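Long-range contacts in putative isocitrate dehydrogenase, NAD-dependent (Methylococcus capsulatus, PDB 6LKY), which probably catalyses the NAD-dependent oxidative decarboxylation of isocitrate to 2-oxoglutarate: residues G121-I126 with T226-D231; L90-R95 with E151-Y156; T170-A175 with D221-T226. The protein carries 1 engineered substitution. All coordinates share one frame; numbering follows the deposited sequence.

Interaction 1: G121-I126 with T226-D231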
loop_
_atom_site.group_PDB
_atom_site.type_symbol
_atom_site.label_atom_id
_atom_site.label_comp_id
_atom_site.label_asym_id
_atom_site.label_seq_id
_atom_site.Cartn_x
_atom_site.Cartn_y
_atom_site.Cartn_z
ATOM N N GLY A 121 2.066 -1.771 -16.517
ATOM C CA GLY A 121 1.323 -2.266 -15.359
ATOM C C GLY A 121 -0.119 -1.793 -15.399
ATOM O O GLY A 121 -0.752 -1.753 -16.463
ATOM N N LEU A 122 -0.642 -1.387 -14.239
ATOM C CA LEU A 122 -2.024 -0.907 -14.184
ATOM C C LEU A 122 -2.180 0.529 -14.691
ATOM O O LEU A 122 -3.290 1.074 -14.642
ATOM C CB LEU A 122 -2.578 -1.020 -12.761
ATOM C CG LEU A 122 -3.046 -2.407 -12.302
ATOM C CD1 LEU A 122 -3.063 -2.489 -10.805
ATOM C CD2 LEU A 122 -4.416 -2.758 -12.839
ATOM N N TYR A 123 -1.116 1.134 -15.217
ATOM C CA TYR A 123 -1.185 2.466 -15.804
ATOM C C TYR A 123 -1.219 2.418 -17.319
ATOM O O TYR A 123 -1.130 3.463 -17.972
ATOM C CB TYR A 123 0.003 3.316 -15.336
ATOM C CG TYR A 123 -0.103 3.758 -13.898
ATOM C CD1 TYR A 123 -0.255 2.826 -12.881
ATOM C CD2 TYR A 123 -0.014 5.103 -13.551
ATOM C CE1 TYR A 123 -0.342 3.220 -11.555
ATOM C CE2 TYR A 123 -0.105 5.514 -12.228
ATOM C CZ TYR A 123 -0.270 4.560 -11.233
ATOM O OH TYR A 123 -0.365 4.930 -9.911
ATOM N N ALA A 124 -1.357 1.224 -17.892
ATOM C CA ALA A 124 -1.401 1.073 -19.340
ATOM C C ALA A 124 -2.571 1.810 -19.980
ATOM O O ALA A 124 -2.543 2.051 -21.187
ATOM C CB ALA A 124 -1.466 -0.411 -19.696
ATOM N N GLY A 125 -3.604 2.168 -19.220
ATOM C CA GLY A 125 -4.714 2.866 -19.836
ATOM C C GLY A 125 -5.689 1.958 -20.558
ATOM O O GLY A 125 -6.371 2.402 -21.493
ATOM N N ILE A 126 -5.781 0.694 -20.152
ATOM C CA ILE A 126 -6.612 -0.297 -20.829
ATOM C C ILE A 126 -7.719 -0.698 -19.870
ATOM O O ILE A 126 -7.477 -1.423 -18.894
ATOM C CB ILE A 126 -5.785 -1.502 -21.294
ATOM C CG1 ILE A 126 -4.689 -1.022 -22.264
ATOM C CG2 ILE A 126 -6.669 -2.550 -21.970
ATOM C CD1 ILE A 126 -3.569 -2.024 -22.467
ATOM N N THR A 226 6.610 -2.528 -9.664
ATOM C CA THR A 226 5.763 -2.117 -10.771
ATOM C C THR A 226 5.009 -0.830 -10.411
ATOM O O THR A 226 5.074 -0.329 -9.285
ATOM C CB THR A 226 4.836 -3.270 -11.178
ATOM O OG1 THR A 226 4.198 -3.808 -10.023
ATOM C CG2 THR A 226 5.651 -4.404 -11.825
ATOM N N ASN A 227 4.262 -0.314 -11.389
ATOM C CA ASN A 227 3.777 1.066 -11.378
ATOM C C ASN A 227 2.924 1.373 -10.140
ATOM O O ASN A 227 3.262 2.250 -9.332
ATOM C CB ASN A 227 3.001 1.303 -12.686
ATOM C CG ASN A 227 3.188 2.708 -13.254
ATOM O OD1 ASN A 227 3.225 3.687 -12.514
ATOM N ND2 ASN A 227 3.317 2.805 -14.585
ATOM N N LEU A 228 1.810 0.652 -9.962
ATOM C CA LEU A 228 0.913 0.973 -8.850
ATOM C C LEU A 228 1.572 0.694 -7.499
ATOM O O LEU A 228 1.392 1.459 -6.538
ATOM C CB LEU A 228 -0.404 0.205 -8.986
ATOM C CG LEU A 228 -1.454 0.517 -7.907
ATOM C CD1 LEU A 228 -1.780 1.999 -7.878
ATOM C CD2 LEU A 228 -2.736 -0.287 -8.100
ATOM N N PHE A 229 2.284 -0.428 -7.382
ATOM C CA PHE A 229 2.943 -0.731 -6.113
ATOM C C PHE A 229 3.987 0.329 -5.782
ATOM O O PHE A 229 4.128 0.728 -4.621
ATOM C CB PHE A 229 3.601 -2.114 -6.154
ATOM C CG PHE A 229 2.641 -3.254 -6.285
ATOM C CD1 PHE A 229 1.274 -3.073 -6.067
ATOM C CD2 PHE A 229 3.104 -4.525 -6.643
ATOM C CE1 PHE A 229 0.377 -4.146 -6.204
ATOM C CE2 PHE A 229 2.218 -5.601 -6.782
ATOM C CZ PHE A 229 0.850 -5.409 -6.561
ATOM N N GLY A 230 4.717 0.810 -6.794
ATOM C CA GLY A 230 5.687 1.871 -6.551
ATOM C C GLY A 230 5.029 3.142 -6.060
ATOM O O GLY A 230 5.512 3.781 -5.116
ATOM N N ASP A 231 3.898 3.505 -6.671
ATOM C CA ASP A 231 3.127 4.658 -6.201
ATOM C C ASP A 231 2.762 4.524 -4.717
ATOM O O ASP A 231 3.032 5.422 -3.897
ATOM C CB ASP A 231 1.873 4.786 -7.072
ATOM C CG ASP A 231 0.940 5.876 -6.608
ATOM O OD1 ASP A 231 1.406 7.003 -6.328
ATOM O OD2 ASP A 231 -0.266 5.593 -6.523
HETATM O O HOH W 1 0.901 -1.686 -11.687
#
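Tyr123 lays one face of its ring on the side-chain amide of Asn227, and the two planes lie only 1° apart. Asn227 OD1 sits over the ring centre, 3.4 Å above the plane, while Asn227 ND2 approaches Tyr123 CB at 3.4 Å. An amide suits this place because its flat surface can stack while both ends bond outward: Asn227 OD1 takes a hydrogen bond from Arg116 and Asn227 ND2 gives one to the carbonyl of Glu120, which together fix its rotation. Leu228 CB borders the ring edge in plane. At the phenol tip, Tyr123 OH lies 3.5 Å from Asp231 OD2, at an angle too poor for a hydrogen bond; that carboxylate pairs instead with Lys174 of the second subunit. Gly121 lets the loop come this close, since a side chain there would come close to Asn227 CB, and its positive phi of 65° also favours glycine.

The other half is thinner and wetter. It rests on the tip of Leu122, only partly buried, whose CD1 comes to 3.5 Å from Leu228 CD2, beside Leu122 of the second subunit. The backbones are joined by one water, which accepts from both Leu122 N and Leu228 N at 3.0 Å. An alanine in place of Tyr123 would probably leave the Asn227 amide without its stacking partner and open a gap beside Leu228 and Asp231. A citrate, probably from the crystallisation liquor, lies beside Tyr123; this junction of loop, helix start and a neighbouring subunit's lysine is consistent with the intersubunit substrate site of the isocitrate dehydrogenase family.

Interaction 2: L90-R95 with E151-Y156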
loop_
_atom_site.group_PDB
_atom_site.type_symbol
_atom_site.label_atom_id
_atom_site.label_comp_id
_atom_site.label_asym_id
_atom_site.label_seq_id
_atom_site.Cartn_x
_atom_site.Cartn_y
_atom_site.Cartn_z
ATOM N N LEU A 90 9.827 7.729 -20.208
ATOM C CA LEU A 90 10.515 7.927 -18.929
ATOM C C LEU A 90 10.185 6.732 -18.036
ATOM O O LEU A 90 9.349 6.797 -17.136
ATOM C CB LEU A 90 10.101 9.252 -18.292
ATOM C CG LEU A 90 10.060 10.457 -19.234
ATOM C CD1 LEU A 90 9.440 11.683 -18.555
ATOM C CD2 LEU A 90 11.484 10.765 -19.727
ATOM N N TYR A 91 10.864 5.614 -18.301
ATOM C CA TYR A 91 10.453 4.346 -17.723
ATOM C C TYR A 91 10.867 4.161 -16.264
ATOM O O TYR A 91 10.290 3.302 -15.587
ATOM C CB TYR A 91 10.968 3.188 -18.591
ATOM C CG TYR A 91 12.467 3.032 -18.603
ATOM C CD1 TYR A 91 13.115 2.285 -17.625
ATOM C CD2 TYR A 91 13.239 3.647 -19.582
ATOM C CE1 TYR A 91 14.485 2.148 -17.626
ATOM C CE2 TYR A 91 14.613 3.514 -19.595
ATOM C CZ TYR A 91 15.232 2.764 -18.617
ATOM O OH TYR A 91 16.599 2.628 -18.630
ATOM N N ALA A 92 11.820 4.934 -15.743
ATOM C CA ALA A 92 12.245 4.784 -14.353
ATOM C C ALA A 92 11.751 5.960 -13.521
ATOM O O ALA A 92 12.031 7.112 -13.852
ATOM C CB ALA A 92 13.769 4.682 -14.243
ATOM N N ASN A 93 11.027 5.681 -12.442
ATOM C CA ASN A 93 10.572 6.708 -11.509
ATOM C C ASN A 93 11.350 6.482 -10.216
ATOM O O ASN A 93 11.150 5.472 -9.541
ATOM C CB ASN A 93 9.059 6.617 -11.309
ATOM C CG ASN A 93 8.462 7.836 -10.604
ATOM O OD1 ASN A 93 9.132 8.536 -9.852
ATOM N ND2 ASN A 93 7.182 8.093 -10.865
ATOM N N VAL A 94 12.274 7.388 -9.911
ATOM C CA VAL A 94 13.235 7.239 -8.822
ATOM C C VAL A 94 12.820 8.168 -7.692
ATOM O O VAL A 94 12.765 9.390 -7.880
ATOM C CB VAL A 94 14.663 7.550 -9.305
ATOM C CG1 VAL A 94 15.681 7.317 -8.206
ATOM C CG2 VAL A 94 14.995 6.730 -10.567
ATOM N N ARG A 95 12.509 7.593 -6.529
ATOM C CA ARG A 95 11.970 8.338 -5.392
ATOM C C ARG A 95 12.752 8.047 -4.116
ATOM O O ARG A 95 12.497 7.027 -3.444
ATOM C CB ARG A 95 10.491 8.030 -5.206
ATOM C CG ARG A 95 9.655 8.603 -6.344
ATOM C CD ARG A 95 8.209 8.174 -6.282
ATOM N NE ARG A 95 7.423 8.933 -7.244
ATOM C CZ ARG A 95 6.109 9.090 -7.172
ATOM N NH1 ARG A 95 5.419 8.503 -6.202
ATOM N NH2 ARG A 95 5.494 9.816 -8.085
ATOM N N GLU A 151 12.686 -5.918 -17.813
ATOM C CA GLU A 151 14.140 -5.969 -17.921
ATOM C C GLU A 151 14.755 -4.600 -17.690
ATOM O O GLU A 151 15.712 -4.453 -16.917
ATOM C CB GLU A 151 14.553 -6.502 -19.294
ATOM C CG GLU A 151 14.481 -8.012 -19.413
ATOM C CD GLU A 151 14.645 -8.467 -20.847
ATOM O OE1 GLU A 151 14.926 -7.592 -21.690
ATOM O OE2 GLU A 151 14.482 -9.681 -21.135
ATOM N N ARG A 152 14.219 -3.580 -18.356
ATOM C CA ARG A 152 14.880 -2.287 -18.261
ATOM C C ARG A 152 14.695 -1.666 -16.878
ATOM O O ARG A 152 15.647 -1.083 -16.341
ATOM C CB ARG A 152 14.405 -1.358 -19.384
ATOM C CG ARG A 152 12.929 -0.964 -19.369
ATOM C CD ARG A 152 12.616 -0.025 -20.547
ATOM N NE ARG A 152 11.203 0.349 -20.593
ATOM C CZ ARG A 152 10.662 1.099 -21.549
ATOM N NH1 ARG A 152 11.414 1.557 -22.540
ATOM N NH2 ARG A 152 9.370 1.405 -21.506
ATOM N N ILE A 153 13.515 -1.824 -16.245
ATOM C CA ILE A 153 13.376 -1.217 -14.915
ATOM C C ILE A 153 14.234 -1.954 -13.882
ATOM O O ILE A 153 14.828 -1.328 -12.989
ATOM C CB ILE A 153 11.894 -1.108 -14.471
ATOM C CG1 ILE A 153 11.781 -0.171 -13.258
ATOM C CG2 ILE A 153 11.280 -2.460 -14.095
ATOM C CD1 ILE A 153 12.192 1.277 -13.554
ATOM N N ILE A 154 14.354 -3.281 -13.996
ATOM C CA ILE A 154 15.130 -3.999 -12.985
ATOM C C ILE A 154 16.631 -3.757 -13.180
ATOM O O ILE A 154 17.376 -3.570 -12.199
ATOM C CB ILE A 154 14.773 -5.497 -12.987
ATOM C CG1 ILE A 154 13.321 -5.696 -12.503
ATOM C CG2 ILE A 154 15.774 -6.290 -12.102
ATOM C CD1 ILE A 154 12.628 -6.963 -13.055
ATOM N N ARG A 155 17.102 -3.732 -14.438
ATOM C CA ARG A 155 18.488 -3.340 -14.667
ATOM C C ARG A 155 18.741 -1.919 -14.180
ATOM O O ARG A 155 19.804 -1.642 -13.608
ATOM C CB ARG A 155 18.853 -3.460 -16.149
ATOM C CG ARG A 155 18.912 -4.884 -16.657
ATOM C CD ARG A 155 19.852 -5.025 -17.832
ATOM N NE ARG A 155 20.134 -6.433 -18.093
ATOM C CZ ARG A 155 19.484 -7.152 -18.999
ATOM N NH1 ARG A 155 18.546 -6.576 -19.743
ATOM N NH2 ARG A 155 19.787 -8.432 -19.178
ATOM N N TYR A 156 17.789 -0.996 -14.399
ATOM C CA TYR A 156 17.978 0.354 -13.878
ATOM C C TYR A 156 18.162 0.333 -12.371
ATOM O O TYR A 156 18.999 1.068 -11.839
ATOM C CB TYR A 156 16.812 1.281 -14.237
ATOM C CG TYR A 156 17.073 2.719 -13.799
ATOM C CD1 TYR A 156 16.939 3.101 -12.473
ATOM C CD2 TYR A 156 17.479 3.679 -14.714
ATOM C CE1 TYR A 156 17.203 4.388 -12.067
ATOM C CE2 TYR A 156 17.733 4.980 -14.320
ATOM C CZ TYR A 156 17.601 5.322 -12.995
ATOM O OH TYR A 156 17.854 6.613 -12.582
HETATM O O HOH W 2 17.684 0.204 -17.805
#
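Tyr91 and Arg152 lie one over the other: the aliphatic CD of the arginine covers the ring, while the guanidinium face lies on Tyr91 CB. Arg152 CD stands 3.7 Å from the centroid of the Tyr91 ring in a CH-pi contact. Its chain runs extended from CG to NE, carrying the guanidinium past the rim of the ring, with the two planes 8° apart. A second CH-pi contact has the roles reversed between strand and helix: Ala92 CB points at the middle of the Tyr156 ring, 3.7 Å from its centroid and 5° off the normal. Alanine suits the place because a larger side chain would probably push the ring away. Val94 CG2 comes against the far end of the same ring, 3.6 Å from Tyr156 CE1, and Ile153 sends CD1 in beside them, 3.8 Å from Ala92 CB.

Around this core, Tyr91 OH meets the edge of the Tyr156 ring and holds a water at 2.8 Å, which donates to Arg152 O. The tyrosine thus bridges to a helix carbonyl while its ring remains packed. Arg152 NH2 has a weak hydrogen bond to Thr119 OG1.

Further out, a classic beta bulge opposite Ile252 turns the successive residues Tyr91 and Ala92 to the same side, where both meet the helix. The segments of strand 92-98 and helix 147-163 run 31° apart with axes 9.5 Å from each other, so the helix lies along this part of the large mixed sheet. Val115 of strand 111-117 meets Ile153, and Val113 packs on Val94. The chemistry implies cohesion by dispersion and shape, with the arginine charge kept at the margin and the polar link between the segments running through one water.

Interaction 3: T170-A175 with D221-T226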
loop_
_atom_site.group_PDB
_atom_site.type_symbol
_atom_site.label_atom_id
_atom_site.label_comp_id
_atom_site.label_asym_id
_atom_site.label_seq_id
_atom_site.Cartn_x
_atom_site.Cartn_y
_atom_site.Cartn_z
ATOM N N THR A 170 15.554 -4.951 -3.371
ATOM C CA THR A 170 14.387 -5.750 -3.012
ATOM C C THR A 170 13.306 -5.573 -4.070
ATOM O O THR A 170 12.809 -4.462 -4.268
ATOM C CB THR A 170 13.837 -5.334 -1.654
ATOM O OG1 THR A 170 14.845 -5.491 -0.653
ATOM C CG2 THR A 170 12.626 -6.205 -1.307
ATOM N N LEU A 171 12.937 -6.657 -4.739
ATOM C CA LEU A 171 11.871 -6.619 -5.730
ATOM C C LEU A 171 10.536 -6.900 -5.047
ATOM O O LEU A 171 10.378 -7.931 -4.382
ATOM C CB LEU A 171 12.153 -7.634 -6.842
ATOM C CG LEU A 171 11.245 -7.610 -8.083
ATOM C CD1 LEU A 171 11.984 -8.138 -9.315
ATOM C CD2 LEU A 171 9.958 -8.424 -7.865
ATOM N N VAL A 172 9.571 -5.998 -5.220
ATOM C CA VAL A 172 8.282 -6.096 -4.531
ATOM C C VAL A 172 7.205 -6.503 -5.528
ATOM O O VAL A 172 7.126 -5.944 -6.626
ATOM C CB VAL A 172 7.928 -4.783 -3.811
ATOM C CG1 VAL A 172 6.620 -4.944 -3.006
ATOM C CG2 VAL A 172 9.088 -4.413 -2.877
ATOM N N HIS A 173 6.375 -7.477 -5.151
ATOM C CA HIS A 173 5.483 -8.109 -6.115
ATOM C C HIS A 173 4.255 -8.667 -5.406
ATOM O O HIS A 173 4.144 -8.636 -4.176
ATOM C CB HIS A 173 6.217 -9.231 -6.849
ATOM C CG HIS A 173 6.641 -10.334 -5.941
ATOM N ND1 HIS A 173 5.813 -11.388 -5.614
ATOM C CD2 HIS A 173 7.780 -10.515 -5.229
ATOM C CE1 HIS A 173 6.443 -12.196 -4.776
ATOM N NE2 HIS A 173 7.636 -11.686 -4.522
ATOM N N LYS A 174 3.317 -9.183 -6.207
ATOM C CA LYS A 174 2.199 -9.972 -5.710
ATOM C C LYS A 174 2.050 -11.220 -6.591
ATOM O O LYS A 174 0.999 -11.515 -7.163
ATOM C CB LYS A 174 0.932 -9.111 -5.650
ATOM C CG LYS A 174 -0.261 -9.761 -4.932
ATOM C CD LYS A 174 -0.171 -9.650 -3.414
ATOM C CE LYS A 174 -1.326 -10.422 -2.750
ATOM N NZ LYS A 174 -1.184 -10.504 -1.258
ATOM N N ALA A 175 3.137 -11.979 -6.698
ATOM C CA ALA A 175 3.177 -13.056 -7.681
ATOM C C ALA A 175 2.454 -14.314 -7.214
ATOM O O ALA A 175 2.302 -15.250 -8.009
ATOM C CB ALA A 175 4.631 -13.389 -8.057
ATOM N N ASP A 221 16.691 -0.748 1.213
ATOM C CA ASP A 221 17.733 -0.023 0.508
ATOM C C ASP A 221 17.176 0.489 -0.818
ATOM O O ASP A 221 16.583 1.571 -0.870
ATOM C CB ASP A 221 18.946 -0.945 0.318
ATOM C CG ASP A 221 20.231 -0.191 0.058
ATOM O OD1 ASP A 221 20.192 1.050 -0.075
ATOM O OD2 ASP A 221 21.292 -0.850 -0.000
ATOM N N VAL A 222 17.342 -0.271 -1.896
ATOM C CA VAL A 222 16.643 0.002 -3.146
ATOM C C VAL A 222 15.470 -0.959 -3.244
ATOM O O VAL A 222 15.642 -2.164 -3.041
ATOM C CB VAL A 222 17.572 -0.145 -4.361
ATOM C CG1 VAL A 222 16.799 0.135 -5.650
ATOM C CG2 VAL A 222 18.774 0.788 -4.219
ATOM N N LEU A 223 14.276 -0.424 -3.493
ATOM C CA LEU A 223 13.095 -1.215 -3.814
ATOM C C LEU A 223 12.851 -1.084 -5.302
ATOM O O LEU A 223 12.913 0.022 -5.823
ATOM C CB LEU A 223 11.863 -0.709 -3.065
ATOM C CG LEU A 223 11.799 -0.853 -1.558
ATOM C CD1 LEU A 223 12.482 0.334 -0.895
ATOM C CD2 LEU A 223 10.342 -0.965 -1.146
ATOM N N VAL A 224 12.589 -2.186 -5.995
ATOM C CA VAL A 224 12.205 -2.117 -7.400
ATOM C C VAL A 224 10.844 -2.782 -7.549
ATOM O O VAL A 224 10.601 -3.866 -6.994
ATOM C CB VAL A 224 13.261 -2.739 -8.338
ATOM C CG1 VAL A 224 13.343 -4.255 -8.171
ATOM C CG2 VAL A 224 12.953 -2.366 -9.803
ATOM N N THR A 225 9.937 -2.109 -8.247
ATOM C CA THR A 225 8.585 -2.644 -8.299
ATOM C C THR A 225 7.834 -2.039 -9.475
ATOM O O THR A 225 8.352 -1.188 -10.213
ATOM C CB THR A 225 7.868 -2.421 -6.960
ATOM O OG1 THR A 225 6.654 -3.176 -6.941
ATOM C CG2 THR A 225 7.567 -0.963 -6.736
ATOM N N THR A 226 6.610 -2.528 -9.664
ATOM C CA THR A 226 5.763 -2.117 -10.771
ATOM C C THR A 226 5.009 -0.830 -10.411
ATOM O O THR A 226 5.074 -0.329 -9.285
ATOM C CB THR A 226 4.836 -3.270 -11.178
ATOM O OG1 THR A 226 4.198 -3.808 -10.023
ATOM C CG2 THR A 226 5.651 -4.404 -11.825
HETATM O O HOH W 3 16.116 -3.020 -0.418
HETATM O O HOH W 4 4.945 -6.643 -9.083
#
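Val224 sets its CG1 methyl against Leu171, 3.8 Å from Leu171 CB, on the side of the sheet that helix 147-163 packs against through Ala157 and Ile154. The two residues belong to neighbouring parallel strands, 168-173 and 222-225, in the alternating beta/alpha part of this dehydrogenase fold. Val224 CG1 lies between the backbone N and the carbonyl carbon (chi1 69°), which turns it to the adjoining strand. On the opposite side of the sheet Val172 CG2 meets Leu223 CD2 at 4.1 Å. Branched, apolar residues suit strands buried between helices in this way.

The backbones are joined by regular parallel bonds: Thr170 N to Val222 O at 2.8 Å, Val224 N to Thr170 O at 2.9 Å and Val172 N to Val224 O at 3.0 Å. At the start of the pair a water donates to both Thr170 OG1 and Val222 O and accepts from Asp221 N; Thr170 OG1 also bonds to Asp202. At the other end a threonine side chain takes over from the backbone: Thr225 OG1, anti to its own backbone N, donates to Val172 O at 2.8 Å, standing 47° out of that carbonyl's plane.

How the interactions relate
From the N terminus, the chain first lays down 90-95 on strand 92-98, then the loop 121-126, then helix segment 151-156, which closes interaction 2. Because 121-126 falls inside that loop and its partner 226-231 comes far beyond it, interactions 1 and 2 cross. Strand 168-173 follows the helix, and 221-226 closes interaction 3 inside the longer loop of interaction 1, with Thr226 common to both, where strand 222-225 passes into helix 227-240. Interactions 2 and 3 are in series and meet where Ile153 and Ile154 touch Val224 and Leu171. Interactions 1 and 3 reach the second subunit, while interaction 2 joins helix 147-163 to the sheet within the chain.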